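Local coordinates for protein adenosine kinase (Trypanosoma brucei brucei, PDB 4N09) that probably transfers a phosphate group from ATP to adenosine to make AMP, the salvage step of purine metabolism, at residues Val13-Leu18 with Tyr168-Thr173; Phe172-Asp177 with Pro202-Phe207. All blocks are in the same frame, centred on the assembly; numbering follows the deposited sequence.

Interaction 1: residues Val13-Leu18 with Tyr168-Thr173; sequences VQCNPL and YFSGFT. With ADN (adenosine), chain E.
Gln-14 and Tyr-168 are joined by backbone pairing. Strands 11-14 and 166-169 run parallel here, with Val-13 beside Tyr-168 and Gln-14 beside Phe-169. Gln-14 N donates to Tyr-168 O at 3.1 Å. The return bond, from Ser-170 N to Gln-14 O, is weak at 3.5 Å.

Apolar contacts lie on both faces of the sheet. On one, Val-13 CG1 meets the edge of the Tyr-168 ring. On the other, Gln-14 makes a CH-pi contact: its CB sits 3.6 Å from the centroid of the Phe-169 ring, over the face. CG is anti to the backbone N (chi1 -172°), and the extended chain runs alongside Phe-169 with its amide tilted 40° to the ring. Gln-14 OE1 is bonded to Tyr-12 OH. Beyond the strands, Thr-173 CG2 packs 3.7 Å from Cys-15 CA.

Asn-16 ND2 donates to N1 of adenosine at 3.2 Å, and weakly to Phe-172 O at 3.4 Å. The Phe-172 ring lies nearly parallel to the adenine, face against face and offset. Leu-18 CD1 touches adenosine N3. Two neighbouring parallel strands thus end in loops that help form the adenosine pocket of this PfkB-family (ribokinase-like) kinase.

Interaction 2: residues Phe172-Asp177 with Pro202-Phe207; sequences FTLTVD and PFIMQF. With ADN (adenosine), chain E.
The Phe-172 ring has adenine over one face, and Phe-203 CE2 comes to its edge. Adenosine C6 lies 3.4 Å above the ring plane, offset toward the rim, and Phe-172 CD1 is 3.3 Å from adenosine N6. At the edge, near the plane, Phe-203 CE2 is 4.1 Å from Phe-172 CE1. The Phe-203 ring receives Thr-175 CG2 at its own edge, 4.0 Å from Phe-203 CE1. Phe-203 CG stands between the backbone N and the carbonyl carbon (chi1 80°). With CG there, the ring end comes nearer the turn and meets both Phe-172 and Thr-175.

Residues 172-175 belong to a short 3-10 segment that begins at Gly-171, between strand 166-169 and helix 178-190. It packs on helix 202-207, which follows the neighbouring strand 194-198. Both elements therefore follow adjacent parallel strands of the central sheet in this ribokinase-like fold. Phe-172 binds adenosine, and helix 202-207 adjoins this residue at its ring edge.

Ile-204 points toward the turn. Its CD1 sits 3.7 Å from Thr-175 CG2, and the two side chains cross at about a right angle. Its other branch, CG2, meets Leu-174 CD1 at 4.0 Å. Leu-174 also packs on Leu-212 of helix 209-215. Within the turn, Thr-175 OG1 bonds weakly to Phe-172 O at 3.4 Å. Ser-200 OG accepts from Phe-172 N just before helix 202-207.

Overall arrangement
From the N terminus, the chain first lays down strand 11-14 and the loop after it. About 150 residues later, strand 166-169 returns beside it, and interaction 1 closes this long loop. The chain then turns through 172-177, passes along helix 178-190 and strand 194-198, and reaches helix 202-207. Interaction 2 closes this much shorter loop. The two loops neither nest nor cross. The second begins where the first ends, and Phe-172 and Thr-173 belong to both. The contacts also touch directly, through Asn-16 with Val-176 and Gly-171 with Ile-204. The loop after strand 11-14 and the 3-10 turn meet adenosine directly; helix 202-207 joins through Phe-172.

Interaction 1: residues Val13-Leu18 with Tyr168-Thr173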
ATOM      1  N   VAL A  13       0.387  -6.935  -7.939  1.00 35.35           N
ATOM      2  CA  VAL A  13       0.564  -6.313  -6.633  1.00 34.40           C
ATOM      3  C   VAL A  13       1.199  -7.315  -5.705  1.00 33.83           C
ATOM      4  O   VAL A  13       0.806  -8.486  -5.697  1.00 32.73           O
ATOM      5  CB  VAL A  13      -0.785  -5.903  -6.011  1.00 33.67           C
ATOM      6  CG1 VAL A  13      -0.596  -5.353  -4.605  1.00 33.04           C
ATOM      7  CG2 VAL A  13      -1.471  -4.876  -6.865  1.00 34.37           C
ATOM      8  N   GLN A  14       2.136  -6.847  -4.895  1.00 32.43           N
ATOM      9  CA  GLN A  14       2.784  -7.704  -3.937  1.00 36.98           C
ATOM     10  C   GLN A  14       2.931  -6.973  -2.637  1.00 37.60           C
ATOM     11  O   GLN A  14       3.368  -5.829  -2.623  1.00 39.85           O
ATOM     12  CB  GLN A  14       4.147  -8.137  -4.456  1.00 38.69           C
ATOM     13  CG  GLN A  14       4.807  -9.184  -3.590  1.00 41.28           C
ATOM     14  CD  GLN A  14       5.814 -10.037  -4.362  1.00 48.88           C
ATOM     15  OE1 GLN A  14       5.613 -10.368  -5.543  1.00 50.03           O
ATOM     16  NE2 GLN A  14       6.888 -10.433  -3.684  1.00 48.15           N
ATOM     17  N   CYS A  15       2.567  -7.648  -1.552  1.00 38.49           N
ATOM     18  CA  CYS A  15       2.634  -7.093  -0.216  1.00 37.93           C
ATOM     19  C   CYS A  15       2.525  -8.204   0.804  1.00 37.78           C
ATOM     20  O   CYS A  15       2.557  -9.377   0.453  1.00 43.79           O
ATOM     21  CB  CYS A  15       1.513  -6.062  -0.020  1.00 37.75           C
ATOM     22  SG  CYS A  15       1.731  -4.945   1.403  1.00 40.45           S
ATOM     23  N   ASN A  16       2.357  -7.824   2.062  1.00 34.74           N
ATOM     24  CA  ASN A  16       2.198  -8.745   3.166  1.00 33.19           C
ATOM     25  C   ASN A  16       0.746  -8.874   3.574  1.00 32.63           C
ATOM     26  O   ASN A  16       0.168  -7.913   4.042  1.00 34.55           O
ATOM     27  CB  ASN A  16       2.983  -8.201   4.338  1.00 33.75           C
ATOM     28  CG  ASN A  16       4.427  -7.964   3.988  1.00 34.30           C
ATOM     29  OD1 ASN A  16       5.003  -8.694   3.174  1.00 41.40           O
ATOM     30  ND2 ASN A  16       5.025  -6.968   4.592  1.00 34.42           N
ATOM     31  N   PRO A  17       0.124 -10.034   3.340  1.00 33.43           N
ATOM     32  CA  PRO A  17      -1.302 -10.139   3.688  1.00 37.41           C
ATOM     33  C   PRO A  17      -1.465 -10.344   5.189  1.00 40.69           C
ATOM     34  O   PRO A  17      -0.871 -11.259   5.731  1.00 50.75           O
ATOM     35  CB  PRO A  17      -1.773 -11.354   2.896  1.00 36.03           C
ATOM     36  CG  PRO A  17      -0.546 -12.155   2.647  1.00 34.75           C
ATOM     37  CD  PRO A  17       0.639 -11.244   2.686  1.00 34.44           C
ATOM     38  N   LEU A  18      -2.199  -9.453   5.847  1.00 40.55           N
ATOM     39  CA  LEU A  18      -2.328  -9.445   7.301  1.00 36.53           C
ATOM     40  C   LEU A  18      -3.767  -9.308   7.680  1.00 36.95           C
ATOM     41  O   LEU A  18      -4.534  -8.644   6.987  1.00 34.97           O
ATOM     42  CB  LEU A  18      -1.616  -8.259   7.918  1.00 34.85           C
ATOM     43  CG  LEU A  18      -0.157  -8.053   7.544  1.00 35.51           C
ATOM     44  CD1 LEU A  18       0.355  -6.783   8.208  1.00 34.68           C
ATOM     45  CD2 LEU A  18       0.679  -9.247   7.931  1.00 37.22           C
ATOM     46  N   TYR A 168       3.013  -3.046  -8.737  1.00 35.75           N
ATOM     47  CA  TYR A 168       2.979  -2.236  -7.529  1.00 33.21           C
ATOM     48  C   TYR A 168       3.408  -3.048  -6.316  1.00 32.25           C
ATOM     49  O   TYR A 168       2.809  -4.068  -5.992  1.00 28.91           O
ATOM     50  CB  TYR A 168       1.590  -1.673  -7.294  1.00 34.71           C
ATOM     51  CG  TYR A 168       1.441  -1.132  -5.897  1.00 37.89           C
ATOM     52  CD1 TYR A 168       2.070   0.035  -5.517  1.00 41.13           C
ATOM     53  CD2 TYR A 168       0.708  -1.809  -4.945  1.00 39.24           C
ATOM     54  CE1 TYR A 168       1.949   0.529  -4.219  1.00 44.98           C
ATOM     55  CE2 TYR A 168       0.585  -1.348  -3.650  1.00 40.47           C
ATOM     56  CZ  TYR A 168       1.203  -0.174  -3.284  1.00 45.65           C
ATOM     57  OH  TYR A 168       1.070   0.276  -1.987  1.00 47.01           O
ATOM     58  N   PHE A 169       4.489  -2.610  -5.688  1.00 33.63           N
ATOM     59  CA  PHE A 169       4.967  -3.193  -4.448  1.00 34.80           C
ATOM     60  C   PHE A 169       4.858  -2.151  -3.382  1.00 36.79           C
ATOM     61  O   PHE A 169       5.229  -1.015  -3.602  1.00 38.65           O
ATOM     62  CB  PHE A 169       6.436  -3.571  -4.542  1.00 33.34           C
ATOM     63  CG  PHE A 169       6.677  -4.904  -5.156  1.00 34.17           C
ATOM     64  CD1 PHE A 169       7.244  -5.927  -4.424  1.00 34.37           C
ATOM     65  CD2 PHE A 169       6.375  -5.123  -6.471  1.00 35.20           C
ATOM     66  CE1 PHE A 169       7.479  -7.153  -4.990  1.00 34.46           C
ATOM     67  CE2 PHE A 169       6.610  -6.345  -7.050  1.00 36.19           C
ATOM     68  CZ  PHE A 169       7.152  -7.367  -6.302  1.00 35.56           C
ATOM     69  N   SER A 170       4.382  -2.536  -2.211  1.00 40.01           N
ATOM     70  CA  SER A 170       4.404  -1.614  -1.097  1.00 44.26           C
ATOM     71  C   SER A 170       5.822  -1.578  -0.549  1.00 40.58           C
ATOM     72  O   SER A 170       6.579  -2.533  -0.685  1.00 39.56           O
ATOM     73  CB  SER A 170       3.417  -2.048  -0.013  1.00 45.71           C
ATOM     74  OG  SER A 170       3.972  -3.107   0.728  1.00 48.27           O
ATOM     75  N   GLY A 171       6.173  -0.470   0.083  1.00 42.75           N
ATOM     76  CA  GLY A 171       7.475  -0.346   0.729  1.00 40.45           C
ATOM     77  C   GLY A 171       7.659  -1.369   1.824  1.00 38.60           C
ATOM     78  O   GLY A 171       8.761  -1.819   2.073  1.00 37.77           O
ATOM     79  N   PHE A 172       6.559  -1.714   2.477  1.00 37.03           N
ATOM     80  CA  PHE A 172       6.553  -2.729   3.474  1.00 38.86           C
ATOM     81  C   PHE A 172       7.173  -4.056   3.044  1.00 39.70           C
ATOM     82  O   PHE A 172       7.594  -4.830   3.908  1.00 44.54           O
ATOM     83  CB  PHE A 172       5.108  -3.021   3.903  1.00 39.65           C
ATOM     84  CG  PHE A 172       4.487  -1.960   4.774  1.00 36.85           C
ATOM     85  CD1 PHE A 172       5.149  -1.465   5.885  1.00 34.30           C
ATOM     86  CD2 PHE A 172       3.201  -1.519   4.514  1.00 37.96           C
ATOM     87  CE1 PHE A 172       4.561  -0.512   6.684  1.00 36.61           C
ATOM     88  CE2 PHE A 172       2.599  -0.563   5.318  1.00 37.67           C
ATOM     89  CZ  PHE A 172       3.277  -0.063   6.412  1.00 36.03           C
ATOM     90  N   THR A 173       7.172  -4.362   1.749  1.00 39.69           N
ATOM     91  CA  THR A 173       7.785  -5.618   1.267  1.00 39.85           C
ATOM     92  C   THR A 173       9.281  -5.602   1.419  1.00 40.69           C
ATOM     93  O   THR A 173       9.907  -6.635   1.339  1.00 46.44           O
ATOM     94  CB  THR A 173       7.565  -5.876  -0.233  1.00 38.12           C
ATOM     95  OG1 THR A 173       8.146  -4.813  -1.007  1.00 36.98           O
ATOM     96  CG2 THR A 173       6.112  -5.981  -0.555  1.00 40.00           C
TER
HETATM   97  O5' ADN E 401      -2.967   1.133   5.626  1.00 36.17           O
HETATM   98  C5' ADN E 401      -3.163   0.410   6.841  1.00 36.34           C
HETATM   99  C4' ADN E 401      -2.875  -1.051   6.612  1.00 34.58           C
HETATM  100  O4' ADN E 401      -1.492  -1.261   6.825  1.00 34.38           O
HETATM  101  C3' ADN E 401      -3.551  -1.995   7.569  1.00 33.82           C
HETATM  102  O3' ADN E 401      -4.608  -2.568   6.820  1.00 33.91           O
HETATM  103  C2' ADN E 401      -2.488  -3.019   7.954  1.00 35.50           C
HETATM  104  O2' ADN E 401      -2.854  -4.420   7.812  1.00 36.32           O
HETATM  105  C1' ADN E 401      -1.364  -2.661   7.007  1.00 35.34           C
HETATM  106  N9  ADN E 401       0.005  -2.849   7.474  1.00 34.96           N
HETATM  107  C8  ADN E 401       0.552  -2.265   8.553  1.00 36.73           C
HETATM  108  N7  ADN E 401       1.859  -2.584   8.706  1.00 37.50           N
HETATM  109  C5  ADN E 401       2.111  -3.385   7.660  1.00 38.20           C
HETATM  110  C6  ADN E 401       3.293  -4.088   7.209  1.00 38.12           C
HETATM  111  N6  ADN E 401       4.435  -3.975   7.893  1.00 39.28           N
HETATM  112  N1  ADN E 401       3.153  -4.806   6.090  1.00 42.93           N
HETATM  113  C2  ADN E 401       1.990  -4.891   5.394  1.00 37.99           C
HETATM  114  N3  ADN E 401       0.865  -4.276   5.754  1.00 33.19           N
HETATM  115  C4  ADN E 401       0.901  -3.535   6.845  1.00 33.85           C

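Interaction 2: residues Phe172-Asp177 with Pro202-Phe207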
ATOM      1  N   PHE A 172       6.559  -1.714   2.477  1.00 37.03           N
ATOM      2  CA  PHE A 172       6.553  -2.729   3.474  1.00 38.86           C
ATOM      3  C   PHE A 172       7.173  -4.056   3.044  1.00 39.70           C
ATOM      4  O   PHE A 172       7.594  -4.830   3.908  1.00 44.54           O
ATOM      5  CB  PHE A 172       5.108  -3.021   3.903  1.00 39.65           C
ATOM      6  CG  PHE A 172       4.487  -1.960   4.774  1.00 36.85           C
ATOM      7  CD1 PHE A 172       5.149  -1.465   5.885  1.00 34.30           C
ATOM      8  CD2 PHE A 172       3.201  -1.519   4.514  1.00 37.96           C
ATOM      9  CE1 PHE A 172       4.561  -0.512   6.684  1.00 36.61           C
ATOM     10  CE2 PHE A 172       2.599  -0.563   5.318  1.00 37.67           C
ATOM     11  CZ  PHE A 172       3.277  -0.063   6.412  1.00 36.03           C
ATOM     12  N   THR A 173       7.172  -4.362   1.749  1.00 39.69           N
ATOM     13  CA  THR A 173       7.785  -5.618   1.267  1.00 39.85           C
ATOM     14  C   THR A 173       9.281  -5.602   1.419  1.00 40.69           C
ATOM     15  O   THR A 173       9.907  -6.635   1.339  1.00 46.44           O
ATOM     16  CB  THR A 173       7.565  -5.876  -0.233  1.00 38.12           C
ATOM     17  OG1 THR A 173       8.146  -4.813  -1.007  1.00 36.98           O
ATOM     18  CG2 THR A 173       6.112  -5.981  -0.555  1.00 40.00           C
ATOM     19  N   LEU A 174       9.869  -4.434   1.603  1.00 41.40           N
ATOM     20  CA  LEU A 174      11.307  -4.353   1.732  1.00 46.91           C
ATOM     21  C   LEU A 174      11.825  -4.970   3.030  1.00 48.29           C
ATOM     22  O   LEU A 174      13.017  -5.230   3.129  1.00 51.71           O
ATOM     23  CB  LEU A 174      11.781  -2.909   1.647  1.00 47.50           C
ATOM     24  CG  LEU A 174      11.503  -2.233   0.312  1.00 48.24           C
ATOM     25  CD1 LEU A 174      11.804  -0.753   0.400  1.00 51.33           C
ATOM     26  CD2 LEU A 174      12.310  -2.831  -0.816  1.00 49.55           C
ATOM     27  N   THR A 175      10.959  -5.198   4.013  1.00 46.73           N
ATOM     28  CA  THR A 175      11.421  -5.803   5.259  1.00 46.21           C
ATOM     29  C   THR A 175      11.482  -7.298   5.141  1.00 45.49           C
ATOM     30  O   THR A 175      12.030  -7.966   6.007  1.00 45.39           O
ATOM     31  CB  THR A 175      10.550  -5.438   6.480  1.00 50.97           C
ATOM     32  OG1 THR A 175       9.328  -6.194   6.488  1.00 48.20           O
ATOM     33  CG2 THR A 175      10.242  -3.936   6.501  1.00 54.10           C
ATOM     34  N   VAL A 176      10.925  -7.848   4.074  1.00 49.38           N
ATOM     35  CA  VAL A 176      10.935  -9.302   3.899  1.00 52.88           C
ATOM     36  C   VAL A 176      12.210  -9.720   3.164  1.00 50.71           C
ATOM     37  O   VAL A 176      13.156 -10.170   3.800  1.00 56.51           O
ATOM     38  CB  VAL A 176       9.658  -9.805   3.190  1.00 52.00           C
ATOM     39  CG1 VAL A 176       9.672 -11.317   3.018  1.00 50.66           C
ATOM     40  CG2 VAL A 176       8.436  -9.391   3.994  1.00 54.22           C
ATOM     41  N   ASP A 177      12.243  -9.557   1.847  1.00 52.72           N
ATOM     42  CA  ASP A 177      13.375 -10.006   1.042  1.00 51.82           C
ATOM     43  C   ASP A 177      13.463  -9.177  -0.212  1.00 47.10           C
ATOM     44  O   ASP A 177      12.669  -9.337  -1.136  1.00 47.80           O
ATOM     45  CB  ASP A 177      13.217 -11.484   0.681  1.00 51.77           C
ATOM     46  CG  ASP A 177      14.462 -12.077   0.031  1.00 56.65           C
ATOM     47  OD1 ASP A 177      15.369 -11.316  -0.385  1.00 51.67           O
ATOM     48  OD2 ASP A 177      14.530 -13.327  -0.050  1.00 59.44           O
ATOM     49  N   PRO A 202       7.702   5.772   7.725  1.00 37.89           N
ATOM     50  CA  PRO A 202       8.989   6.370   8.034  1.00 38.19           C
ATOM     51  C   PRO A 202      10.024   5.347   8.403  1.00 41.09           C
ATOM     52  O   PRO A 202      11.186   5.508   8.051  1.00 49.90           O
ATOM     53  CB  PRO A 202       8.673   7.233   9.234  1.00 38.46           C
ATOM     54  CG  PRO A 202       7.286   7.690   8.970  1.00 38.26           C
ATOM     55  CD  PRO A 202       6.612   6.464   8.427  1.00 38.53           C
ATOM     56  N   PHE A 203       9.632   4.276   9.093  1.00 41.31           N
ATOM     57  CA  PHE A 203      10.644   3.336   9.550  1.00 40.41           C
ATOM     58  C   PHE A 203      11.370   2.635   8.394  1.00 42.16           C
ATOM     59  O   PHE A 203      12.497   2.208   8.546  1.00 43.62           O
ATOM     60  CB  PHE A 203      10.090   2.354  10.584  1.00 36.47           C
ATOM     61  CG  PHE A 203       9.320   1.214  10.023  1.00 34.16           C
ATOM     62  CD1 PHE A 203       9.959   0.126   9.460  1.00 32.78           C
ATOM     63  CD2 PHE A 203       7.953   1.186  10.155  1.00 35.87           C
ATOM     64  CE1 PHE A 203       9.240  -0.956   9.000  1.00 33.47           C
ATOM     65  CE2 PHE A 203       7.220   0.112   9.690  1.00 35.94           C
ATOM     66  CZ  PHE A 203       7.866  -0.965   9.108  1.00 34.69           C
ATOM     67  N   ILE A 204      10.716   2.535   7.246  1.00 44.01           N
ATOM     68  CA  ILE A 204      11.341   1.969   6.058  1.00 45.02           C
ATOM     69  C   ILE A 204      12.578   2.773   5.672  1.00 45.42           C
ATOM     70  O   ILE A 204      13.618   2.194   5.407  1.00 44.36           O
ATOM     71  CB  ILE A 204      10.373   1.945   4.855  1.00 47.77           C
ATOM     72  CG1 ILE A 204       9.165   1.021   5.116  1.00 47.84           C
ATOM     73  CG2 ILE A 204      11.096   1.507   3.593  1.00 52.19           C
ATOM     74  CD1 ILE A 204       9.500  -0.425   5.434  1.00 46.66           C
ATOM     75  N   MET A 205      12.460   4.097   5.679  1.00 43.83           N
ATOM     76  CA  MET A 205      13.589   4.970   5.417  1.00 41.53           C
ATOM     77  C   MET A 205      14.650   4.896   6.497  1.00 42.34           C
ATOM     78  O   MET A 205      15.824   5.017   6.213  1.00 42.78           O
ATOM     79  CB  MET A 205      13.139   6.421   5.299  1.00 44.32           C
ATOM     80  CG  MET A 205      12.724   6.837   3.906  1.00 45.62           C
ATOM     81  SD  MET A 205      11.255   5.977   3.319  1.00 48.46           S
ATOM     82  CE  MET A 205       9.978   6.767   4.310  1.00 49.05           C
ATOM     83  N   GLN A 206      14.237   4.736   7.745  1.00 45.48           N
ATOM     84  CA  GLN A 206      15.190   4.728   8.853  1.00 48.47           C
ATOM     85  C   GLN A 206      15.953   3.425   8.920  1.00 46.95           C
ATOM     86  O   GLN A 206      17.149   3.441   9.084  1.00 52.38           O
ATOM     87  CB  GLN A 206      14.487   4.960  10.188  1.00 48.66           C
ATOM     88  CG  GLN A 206      13.775   6.289  10.254  1.00 49.30           C
ATOM     89  CD  GLN A 206      12.711   6.359  11.333  1.00 56.18           C
ATOM     90  OE1 GLN A 206      12.403   5.386  12.017  1.00 56.69           O
ATOM     91  NE2 GLN A 206      12.111   7.524  11.455  1.00 57.51           N
ATOM     92  N   PHE A 207      15.267   2.300   8.785  1.00 44.44           N
ATOM     93  CA  PHE A 207      15.904   1.007   9.011  1.00 49.94           C
ATOM     94  C   PHE A 207      16.067   0.111   7.796  1.00 46.92           C
ATOM     95  O   PHE A 207      16.633  -0.963   7.907  1.00 45.56           O
ATOM     96  CB  PHE A 207      15.135   0.257  10.092  1.00 54.50           C
ATOM     97  CG  PHE A 207      15.005   1.043  11.353  1.00 59.41           C
ATOM     98  CD1 PHE A 207      16.065   1.128  12.232  1.00 63.93           C
ATOM     99  CD2 PHE A 207      13.845   1.735  11.638  1.00 60.93           C
ATOM    100  CE1 PHE A 207      15.968   1.874  13.396  1.00 68.52           C
ATOM    101  CE2 PHE A 207      13.737   2.483  12.790  1.00 63.59           C
ATOM    102  CZ  PHE A 207      14.803   2.559  13.674  1.00 64.88           C
TER
HETATM  103  O5' ADN E 401      -2.967   1.133   5.626  1.00 36.17           O
HETATM  104  C5' ADN E 401      -3.163   0.410   6.841  1.00 36.34           C
HETATM  105  C4' ADN E 401      -2.875  -1.051   6.612  1.00 34.58           C
HETATM  106  O4' ADN E 401      -1.492  -1.261   6.825  1.00 34.38           O
HETATM  107  C3' ADN E 401      -3.551  -1.995   7.569  1.00 33.82           C
HETATM  108  O3' ADN E 401      -4.608  -2.568   6.820  1.00 33.91           O
HETATM  109  C2' ADN E 401      -2.488  -3.019   7.954  1.00 35.50           C
HETATM  110  O2' ADN E 401      -2.854  -4.420   7.812  1.00 36.32           O
HETATM  111  C1' ADN E 401      -1.364  -2.661   7.007  1.00 35.34           C
HETATM  112  N9  ADN E 401       0.005  -2.849   7.474  1.00 34.96           N
HETATM  113  C8  ADN E 401       0.552  -2.265   8.553  1.00 36.73           C
HETATM  114  N7  ADN E 401       1.859  -2.584   8.706  1.00 37.50           N
HETATM  115  C5  ADN E 401       2.111  -3.385   7.660  1.00 38.20           C
HETATM  116  C6  ADN E 401       3.293  -4.088   7.209  1.00 38.12           C
HETATM  117  N6  ADN E 401       4.435  -3.975   7.893  1.00 39.28           N
HETATM  118  N1  ADN E 401       3.153  -4.806   6.090  1.00 42.93           N
HETATM  119  C2  ADN E 401       1.990  -4.891   5.394  1.00 37.99           C
HETATM  120  N3  ADN E 401       0.865  -4.276   5.754  1.00 33.19           N
HETATM  121  C4  ADN E 401       0.901  -3.535   6.845  1.00 33.85           C